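PDB 5X3I: glycoside hydrolase family 31 from Kribbella flavida DSM 17836, which hydrolyses the alpha-1,3-glucosidic linkages of the cyclic tetrasaccharide cyclobis-(1-6)-alpha-nigerosyl to yield isomaltose. Local coordinates for residues 277-291 with 648-660. The protein carries 1 engineered substitution. Sequence-based numbering, arbitrary orientation.
Sequences PATVLTGFLDEVGRA and IATDRPLMRPLFF
Pro277, at the start of helix 277-288, lies against two phenylalanines: its CB makes a CH-pi contact over one face of the Phe660 ring, 4.0 Å from the centroid, while its CG meets the edge of the Phe659 ring, 3.6 Å from CD1. A water joins Ala278 N to Phe660 O, and the methyl of Ala278 rests on CG of Arg652, whose guanidinium pairs with Asp661. One turn on, Leu281 CD2 packs 3.5 Å from Asp651 O. Thr282 OG1 lies 2.7 Å from Asp651 OD2, and Leu285 CD1 is 3.6 Å from Asp651 OD1. The Arg290 chain, bent at chi3 (-79°), brings its guanidinium side-on and nearly coplanar to the Asp651 carboxylate: NE reaches OD1 in a straight 2.8 Å bond on the syn lone pair, and NH2 reaches OD2 at 2.9 Å. NH1 and NH2 also grip Asp286 OD1. Shortened to an alanine here, Arg290 would probably leave buried Asp651 without its countercharge and Asp286 without this partner. Ala291 CB packs 4.0 Å from Ile648 CG1. The contact thus ties helix 277-288 to the chain leaving helix 622-650 for the C-terminal sheet, through a salt-bridge network between two apolar patches that probably favours ionised Asp651.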
ATOM      1  N   PRO A 277     -23.765   3.486   7.440  1.00 21.91           N
ATOM      2  CA  PRO A 277     -22.335   3.383   7.126  1.00 20.39           C
ATOM      3  C   PRO A 277     -21.720   4.662   6.544  1.00 20.55           C
ATOM      4  O   PRO A 277     -20.585   4.979   6.877  1.00 20.16           O
ATOM      5  CB  PRO A 277     -22.289   2.244   6.111  1.00 18.96           C
ATOM      6  CG  PRO A 277     -23.444   1.401   6.456  1.00 19.96           C
ATOM      7  CD  PRO A 277     -24.519   2.361   6.861  1.00 22.44           C
ATOM      8  N   ALA A 278     -22.466   5.396   5.726  1.00 21.43           N
ATOM      9  CA  ALA A 278     -21.949   6.635   5.161  1.00 20.51           C
ATOM     10  C   ALA A 278     -21.707   7.675   6.248  1.00 22.68           C
ATOM     11  O   ALA A 278     -20.694   8.366   6.236  1.00 23.25           O
ATOM     12  CB  ALA A 278     -22.902   7.185   4.097  1.00 19.98           C
ATOM     13  N   THR A 279     -22.640   7.786   7.187  1.00 22.12           N
ATOM     14  CA  THR A 279     -22.497   8.738   8.281  1.00 20.59           C
ATOM     15  C   THR A 279     -21.347   8.345   9.214  1.00 18.20           C
ATOM     16  O   THR A 279     -20.645   9.198   9.732  1.00 19.96           O
ATOM     17  CB  THR A 279     -23.799   8.864   9.090  1.00 24.68           C
ATOM     18  OG1 THR A 279     -24.853   9.292   8.223  1.00 25.88           O
ATOM     19  CG2 THR A 279     -23.646   9.879  10.213  1.00 22.21           C
ATOM     20  N   VAL A 280     -21.155   7.051   9.411  1.00 21.94           N
ATOM     21  CA  VAL A 280     -19.997   6.567  10.157  1.00 19.68           C
ATOM     22  C   VAL A 280     -18.712   6.999   9.449  1.00 21.28           C
ATOM     23  O   VAL A 280     -17.803   7.541  10.072  1.00 22.04           O
ATOM     24  CB  VAL A 280     -20.020   5.043  10.320  1.00 19.73           C
ATOM     25  CG1 VAL A 280     -18.660   4.530  10.767  1.00 20.05           C
ATOM     26  CG2 VAL A 280     -21.094   4.631  11.326  1.00 22.16           C
ATOM     27  N   LEU A 281     -18.656   6.784   8.141  1.00 18.82           N
ATOM     28  CA  LEU A 281     -17.480   7.174   7.373  1.00 19.03           C
ATOM     29  C   LEU A 281     -17.248   8.686   7.445  1.00 18.61           C
ATOM     30  O   LEU A 281     -16.113   9.134   7.574  1.00 20.27           O
ATOM     31  CB  LEU A 281     -17.610   6.706   5.925  1.00 18.39           C
ATOM     32  CG  LEU A 281     -16.382   6.878   5.026  1.00 19.23           C
ATOM     33  CD1 LEU A 281     -15.108   6.415   5.736  1.00 15.68           C
ATOM     34  CD2 LEU A 281     -16.595   6.110   3.735  1.00 17.47           C
ATOM     35  N   THR A 282     -18.326   9.462   7.405  1.00 19.43           N
ATOM     36  CA  THR A 282     -18.218  10.914   7.465  1.00 18.31           C
ATOM     37  C   THR A 282     -17.528  11.354   8.750  1.00 18.18           C
ATOM     38  O   THR A 282     -16.671  12.232   8.736  1.00 22.66           O
ATOM     39  CB  THR A 282     -19.598  11.591   7.371  1.00 18.07           C
ATOM     40  OG1 THR A 282     -20.207  11.274   6.116  1.00 22.89           O
ATOM     41  CG2 THR A 282     -19.474  13.097   7.507  1.00 19.96           C
ATOM     42  N   GLY A 283     -17.910  10.738   9.862  1.00 23.55           N
ATOM     43  CA  GLY A 283     -17.278  11.032  11.135  1.00 20.25           C
ATOM     44  C   GLY A 283     -15.784  10.751  11.112  1.00 18.51           C
ATOM     45  O   GLY A 283     -14.993  11.571  11.556  1.00 20.41           O
ATOM     46  N   PHE A 284     -15.407   9.587  10.598  1.00 16.97           N
ATOM     47  CA  PHE A 284     -13.998   9.227  10.429  1.00 16.24           C
ATOM     48  C   PHE A 284     -13.269  10.268   9.562  1.00 15.51           C
ATOM     49  O   PHE A 284     -12.254  10.817   9.969  1.00 17.89           O
ATOM     50  CB  PHE A 284     -13.886   7.827   9.813  1.00 15.07           C
ATOM     51  CG  PHE A 284     -12.469   7.306   9.681  1.00 16.34           C
ATOM     52  CD1 PHE A 284     -11.574   7.390  10.733  1.00 14.90           C
ATOM     53  CD2 PHE A 284     -12.053   6.697   8.507  1.00 14.54           C
ATOM     54  CE1 PHE A 284     -10.295   6.892  10.613  1.00 14.93           C
ATOM     55  CE2 PHE A 284     -10.776   6.202   8.379  1.00 14.62           C
ATOM     56  CZ  PHE A 284      -9.897   6.297   9.429  1.00 15.46           C
ATOM     57  N   LEU A 285     -13.809  10.559   8.384  1.00 18.40           N
ATOM     58  CA  LEU A 285     -13.102  11.420   7.429  1.00 15.84           C
ATOM     59  C   LEU A 285     -13.072  12.879   7.890  1.00 17.11           C
ATOM     60  O   LEU A 285     -12.091  13.575   7.659  1.00 19.35           O
ATOM     61  CB  LEU A 285     -13.726  11.301   6.034  1.00 15.27           C
ATOM     62  CG  LEU A 285     -13.730   9.902   5.398  1.00 17.50           C
ATOM     63  CD1 LEU A 285     -14.114   9.947   3.915  1.00 16.20           C
ATOM     64  CD2 LEU A 285     -12.404   9.183   5.596  1.00 15.64           C
ATOM     65  N   ASP A 286     -14.131  13.335   8.559  1.00 20.70           N
ATOM     66  CA  ASP A 286     -14.118  14.659   9.185  1.00 18.25           C
ATOM     67  C   ASP A 286     -12.936  14.790  10.131  1.00 18.59           C
ATOM     68  O   ASP A 286     -12.354  15.858  10.280  1.00 19.35           O
ATOM     69  CB  ASP A 286     -15.409  14.934   9.962  1.00 20.63           C
ATOM     70  CG  ASP A 286     -16.518  15.482   9.084  1.00 25.17           C
ATOM     71  OD1 ASP A 286     -16.257  15.735   7.893  1.00 22.47           O
ATOM     72  OD2 ASP A 286     -17.650  15.650   9.591  1.00 26.41           O
ATOM     73  N   GLU A 287     -12.624  13.694  10.808  1.00 19.25           N
ATOM     74  CA  GLU A 287     -11.504  13.664  11.728  1.00 17.67           C
ATOM     75  C   GLU A 287     -10.138  13.506  11.047  1.00 17.10           C
ATOM     76  O   GLU A 287      -9.205  14.217  11.374  1.00 19.01           O
ATOM     77  CB  GLU A 287     -11.722  12.523  12.733  1.00 17.87           C
ATOM     78  CG  GLU A 287     -10.664  12.384  13.801  1.00 19.66           C
ATOM     79  CD  GLU A 287     -10.941  11.211  14.752  1.00 22.08           C
ATOM     80  OE1 GLU A 287      -9.967  10.532  15.128  1.00 23.26           O
ATOM     81  OE2 GLU A 287     -12.122  10.969  15.099  1.00 23.30           O
ATOM     82  N   VAL A 288     -10.004  12.529  10.159  1.00 18.60           N
ATOM     83  CA  VAL A 288      -8.677  12.234   9.606  1.00 16.85           C
ATOM     84  C   VAL A 288      -8.361  12.762   8.194  1.00 18.01           C
ATOM     85  O   VAL A 288      -7.229  12.665   7.735  1.00 20.80           O
ATOM     86  CB  VAL A 288      -8.426  10.733   9.637  1.00 15.70           C
ATOM     87  CG1 VAL A 288      -8.724  10.210  11.051  1.00 15.33           C
ATOM     88  CG2 VAL A 288      -9.284  10.019   8.612  1.00 15.60           C
ATOM     89  N   GLY A 289      -9.335  13.372   7.538  1.00 20.87           N
ATOM     90  CA  GLY A 289      -9.148  13.801   6.165  1.00 16.89           C
ATOM     91  C   GLY A 289      -9.922  13.049   5.102  1.00 17.22           C
ATOM     92  O   GLY A 289     -10.396  11.928   5.306  1.00 13.66           O
ATOM     93  N   ARG A 290     -10.028  13.701   3.942  1.00 16.58           N
ATOM     94  CA  ARG A 290     -10.961  13.331   2.891  1.00 15.48           C
ATOM     95  C   ARG A 290     -10.389  13.702   1.505  1.00 15.35           C
ATOM     96  O   ARG A 290      -9.600  14.628   1.387  1.00 15.02           O
ATOM     97  CB  ARG A 290     -12.300  14.038   3.137  1.00 17.52           C
ATOM     98  CG  ARG A 290     -13.392  13.796   2.127  1.00 16.36           C
ATOM     99  CD  ARG A 290     -14.612  14.666   2.433  1.00 18.01           C
ATOM    100  NE  ARG A 290     -15.440  14.118   3.507  1.00 19.84           N
ATOM    101  CZ  ARG A 290     -15.513  14.626   4.733  1.00 18.33           C
ATOM    102  NH1 ARG A 290     -14.810  15.698   5.067  1.00 18.02           N
ATOM    103  NH2 ARG A 290     -16.298  14.057   5.629  1.00 21.49           N
ATOM    104  N   ALA A 291     -10.791  12.973   0.472  1.00 15.94           N
ATOM    105  CA  ALA A 291     -10.333  13.267  -0.878  1.00 16.58           C
ATOM    106  C   ALA A 291     -10.807  14.640  -1.315  1.00 17.27           C
ATOM    107  O   ALA A 291     -11.818  15.139  -0.843  1.00 17.72           O
ATOM    108  CB  ALA A 291     -10.819  12.225  -1.848  1.00 15.10           C
ATOM    109  N   ILE A 648     -17.292  12.595  -2.655  1.00 16.93           N
ATOM    110  CA  ILE A 648     -16.514  13.509  -1.842  1.00 14.86           C
ATOM    111  C   ILE A 648     -17.431  14.396  -0.996  1.00 22.04           C
ATOM    112  O   ILE A 648     -17.094  14.757   0.134  1.00 22.68           O
ATOM    113  CB  ILE A 648     -15.589  14.350  -2.719  1.00 16.50           C
ATOM    114  CG1 ILE A 648     -14.377  13.500  -3.121  1.00 19.13           C
ATOM    115  CG2 ILE A 648     -15.143  15.624  -2.010  1.00 17.47           C
ATOM    116  CD1 ILE A 648     -13.622  14.025  -4.325  1.00 16.64           C
ATOM    117  N   ALA A 649     -18.594  14.730  -1.541  1.00 17.83           N
ATOM    118  CA  ALA A 649     -19.554  15.550  -0.818  1.00 18.27           C
ATOM    119  C   ALA A 649     -20.327  14.775   0.245  1.00 18.77           C
ATOM    120  O   ALA A 649     -20.511  15.273   1.336  1.00 22.99           O
ATOM    121  CB  ALA A 649     -20.540  16.212  -1.799  1.00 17.33           C
ATOM    122  N   THR A 650     -20.850  13.605  -0.105  1.00 21.39           N
ATOM    123  CA  THR A 650     -21.649  12.813   0.824  1.00 18.57           C
ATOM    124  C   THR A 650     -20.927  11.701   1.596  1.00 20.33           C
ATOM    125  O   THR A 650     -21.517  11.115   2.495  1.00 21.42           O
ATOM    126  CB  THR A 650     -22.816  12.149   0.095  1.00 20.16           C
ATOM    127  OG1 THR A 650     -22.333  11.042  -0.670  1.00 20.73           O
ATOM    128  CG2 THR A 650     -23.532  13.154  -0.811  1.00 20.89           C
ATOM    129  N   ASP A 651     -19.687  11.403   1.209  1.00 18.46           N
ATOM    130  CA  ASP A 651     -18.899  10.280   1.736  1.00 18.96           C
ATOM    131  C   ASP A 651     -19.433   8.893   1.355  1.00 17.54           C
ATOM    132  O   ASP A 651     -18.827   7.886   1.707  1.00 22.34           O
ATOM    133  CB  ASP A 651     -18.741  10.405   3.250  1.00 19.31           C
ATOM    134  CG  ASP A 651     -17.951  11.617   3.619  1.00 19.89           C
ATOM    135  OD1 ASP A 651     -16.939  11.864   2.934  1.00 20.93           O
ATOM    136  OD2 ASP A 651     -18.350  12.351   4.541  1.00 22.57           O
ATOM    137  N   ARG A 652     -20.560   8.832   0.653  1.00 19.38           N
ATOM    138  CA  ARG A 652     -20.997   7.568   0.060  1.00 18.02           C
ATOM    139  C   ARG A 652     -19.996   7.143  -1.010  1.00 16.71           C
ATOM    140  O   ARG A 652     -19.788   7.875  -1.967  1.00 22.07           O
ATOM    141  CB  ARG A 652     -22.396   7.686  -0.549  1.00 20.72           C
ATOM    142  CG  ARG A 652     -23.529   7.912   0.450  1.00 22.89           C
ATOM    143  CD  ARG A 652     -24.821   7.242  -0.027  1.00 24.79           C
ATOM    144  NE  ARG A 652     -25.682   8.154  -0.754  1.00 29.97           N
ATOM    145  CZ  ARG A 652     -26.696   7.780  -1.531  1.00 32.22           C
ATOM    146  NH1 ARG A 652     -26.986   6.497  -1.701  1.00 26.19           N
ATOM    147  NH2 ARG A 652     -27.418   8.698  -2.151  1.00 32.88           N
ATOM    148  N   PRO A 653     -19.371   5.967  -0.841  1.00 18.54           N
ATOM    149  CA  PRO A 653     -18.222   5.548  -1.658  1.00 19.51           C
ATOM    150  C   PRO A 653     -18.462   5.459  -3.166  1.00 19.20           C
ATOM    151  O   PRO A 653     -19.583   5.252  -3.614  1.00 21.16           O
ATOM    152  CB  PRO A 653     -17.895   4.162  -1.103  1.00 15.65           C
ATOM    153  CG  PRO A 653     -18.283   4.264   0.342  1.00 17.24           C
ATOM    154  CD  PRO A 653     -19.564   5.070   0.313  1.00 20.06           C
ATOM    155  N   LEU A 654     -17.384   5.616  -3.923  1.00 19.77           N
ATOM    156  CA  LEU A 654     -17.422   5.479  -5.375  1.00 17.24           C
ATOM    157  C   LEU A 654     -17.446   4.018  -5.803  1.00 15.62           C
ATOM    158  O   LEU A 654     -18.275   3.623  -6.609  1.00 20.55           O
ATOM    159  CB  LEU A 654     -16.229   6.199  -6.006  1.00 15.82           C
ATOM    160  CG  LEU A 654     -16.132   6.155  -7.530  1.00 17.44           C
ATOM    161  CD1 LEU A 654     -17.443   6.633  -8.159  1.00 16.20           C
ATOM    162  CD2 LEU A 654     -14.934   7.002  -8.008  1.00 15.21           C
ATOM    163  N   MET A 655     -16.552   3.203  -5.248  1.00 17.76           N
ATOM    164  CA  MET A 655     -16.639   1.776  -5.477  1.00 17.07           C
ATOM    165  C   MET A 655     -17.269   1.219  -4.194  1.00 18.69           C
ATOM    166  O   MET A 655     -16.594   1.019  -3.188  1.00 19.84           O
ATOM    167  CB  MET A 655     -15.237   1.209  -5.754  1.00 17.91           C
ATOM    168  CG  MET A 655     -15.143  -0.264  -6.102  1.00 13.49           C
ATOM    169  SD  MET A 655     -13.426  -0.742  -6.385  1.00 17.23           S
ATOM    170  CE  MET A 655     -13.610  -2.412  -6.971  1.00 12.85           C
ATOM    171  N   ARG A 656     -18.556   0.892  -4.274  1.00 20.34           N
ATOM    172  CA  ARG A 656     -19.392   0.886  -3.075  1.00 17.75           C
ATOM    173  C   ARG A 656     -19.975  -0.469  -2.729  1.00 18.26           C
ATOM    174  O   ARG A 656     -20.864  -0.959  -3.429  1.00 20.58           O
ATOM    175  CB  ARG A 656     -20.528   1.911  -3.221  1.00 19.14           C
ATOM    176  CG  ARG A 656     -21.361   2.126  -1.954  1.00 18.42           C
ATOM    177  CD  ARG A 656     -22.558   3.030  -2.228  1.00 19.30           C
ATOM    178  NE  ARG A 656     -22.167   4.265  -2.898  1.00 18.59           N
ATOM    179  CZ  ARG A 656     -23.025   5.141  -3.413  1.00 19.39           C
ATOM    180  NH1 ARG A 656     -24.330   4.926  -3.333  1.00 21.14           N
ATOM    181  NH2 ARG A 656     -22.579   6.236  -4.013  1.00 18.82           N
ATOM    182  N   PRO A 657     -19.486  -1.072  -1.633  1.00 16.84           N
ATOM    183  CA  PRO A 657     -20.104  -2.286  -1.097  1.00 18.00           C
ATOM    184  C   PRO A 657     -21.590  -2.051  -0.861  1.00 17.78           C
ATOM    185  O   PRO A 657     -21.979  -0.951  -0.498  1.00 18.64           O
ATOM    186  CB  PRO A 657     -19.359  -2.507   0.225  1.00 17.01           C
ATOM    187  CG  PRO A 657     -18.051  -1.853   0.034  1.00 14.74           C
ATOM    188  CD  PRO A 657     -18.329  -0.647  -0.829  1.00 15.82           C
ATOM    189  N   LEU A 658     -22.407  -3.064  -1.078  1.00 19.55           N
ATOM    190  CA  LEU A 658     -23.848  -2.894  -0.977  1.00 21.77           C
ATOM    191  C   LEU A 658     -24.341  -2.552   0.432  1.00 22.08           C
ATOM    192  O   LEU A 658     -25.460  -2.079   0.584  1.00 25.55           O
ATOM    193  CB  LEU A 658     -24.563  -4.146  -1.480  1.00 20.68           C
ATOM    194  CG  LEU A 658     -24.874  -4.186  -2.977  1.00 23.96           C
ATOM    195  CD1 LEU A 658     -23.606  -4.286  -3.789  1.00 21.83           C
ATOM    196  CD2 LEU A 658     -25.796  -5.346  -3.299  1.00 21.43           C
ATOM    197  N   PHE A 659     -23.519  -2.755   1.458  1.00 23.68           N
ATOM    198  CA  PHE A 659     -24.009  -2.516   2.816  1.00 21.12           C
ATOM    199  C   PHE A 659     -24.196  -1.029   3.106  1.00 23.03           C
ATOM    200  O   PHE A 659     -24.856  -0.666   4.070  1.00 24.13           O
ATOM    201  CB  PHE A 659     -23.100  -3.178   3.866  1.00 20.20           C
ATOM    202  CG  PHE A 659     -21.795  -2.464   4.129  1.00 20.56           C
ATOM    203  CD1 PHE A 659     -21.718  -1.434   5.046  1.00 20.23           C
ATOM    204  CD2 PHE A 659     -20.632  -2.883   3.517  1.00 19.33           C
ATOM    205  CE1 PHE A 659     -20.519  -0.802   5.303  1.00 20.37           C
ATOM    206  CE2 PHE A 659     -19.432  -2.254   3.775  1.00 18.33           C
ATOM    207  CZ  PHE A 659     -19.377  -1.216   4.670  1.00 16.84           C
ATOM    208  N   PHE A 660     -23.650  -0.164   2.257  1.00 23.15           N
ATOM    209  CA  PHE A 660     -23.831   1.270   2.452  1.00 20.66           C
ATOM    210  C   PHE A 660     -25.262   1.696   2.191  1.00 22.63           C
ATOM    211  O   PHE A 660     -25.841   2.472   2.945  1.00 23.42           O
ATOM    212  CB  PHE A 660     -22.883   2.072   1.552  1.00 19.59           C
ATOM    213  CG  PHE A 660     -21.499   2.205   2.114  1.00 19.14           C
ATOM    214  CD1 PHE A 660     -21.160   3.294   2.888  1.00 15.55           C
ATOM    215  CD2 PHE A 660     -20.557   1.224   1.898  1.00 17.39           C
ATOM    216  CE1 PHE A 660     -19.900   3.409   3.419  1.00 17.72           C
ATOM    217  CE2 PHE A 660     -19.291   1.328   2.431  1.00 16.60           C
ATOM    218  CZ  PHE A 660     -18.960   2.421   3.189  1.00 15.89           C
TER
HETATM  219  O   HOH W   1     -24.881   4.659   4.121  1.00 24.26           O
HETATM  220  O   HOH W   2     -22.913  11.380   5.621  1.00 28.19           O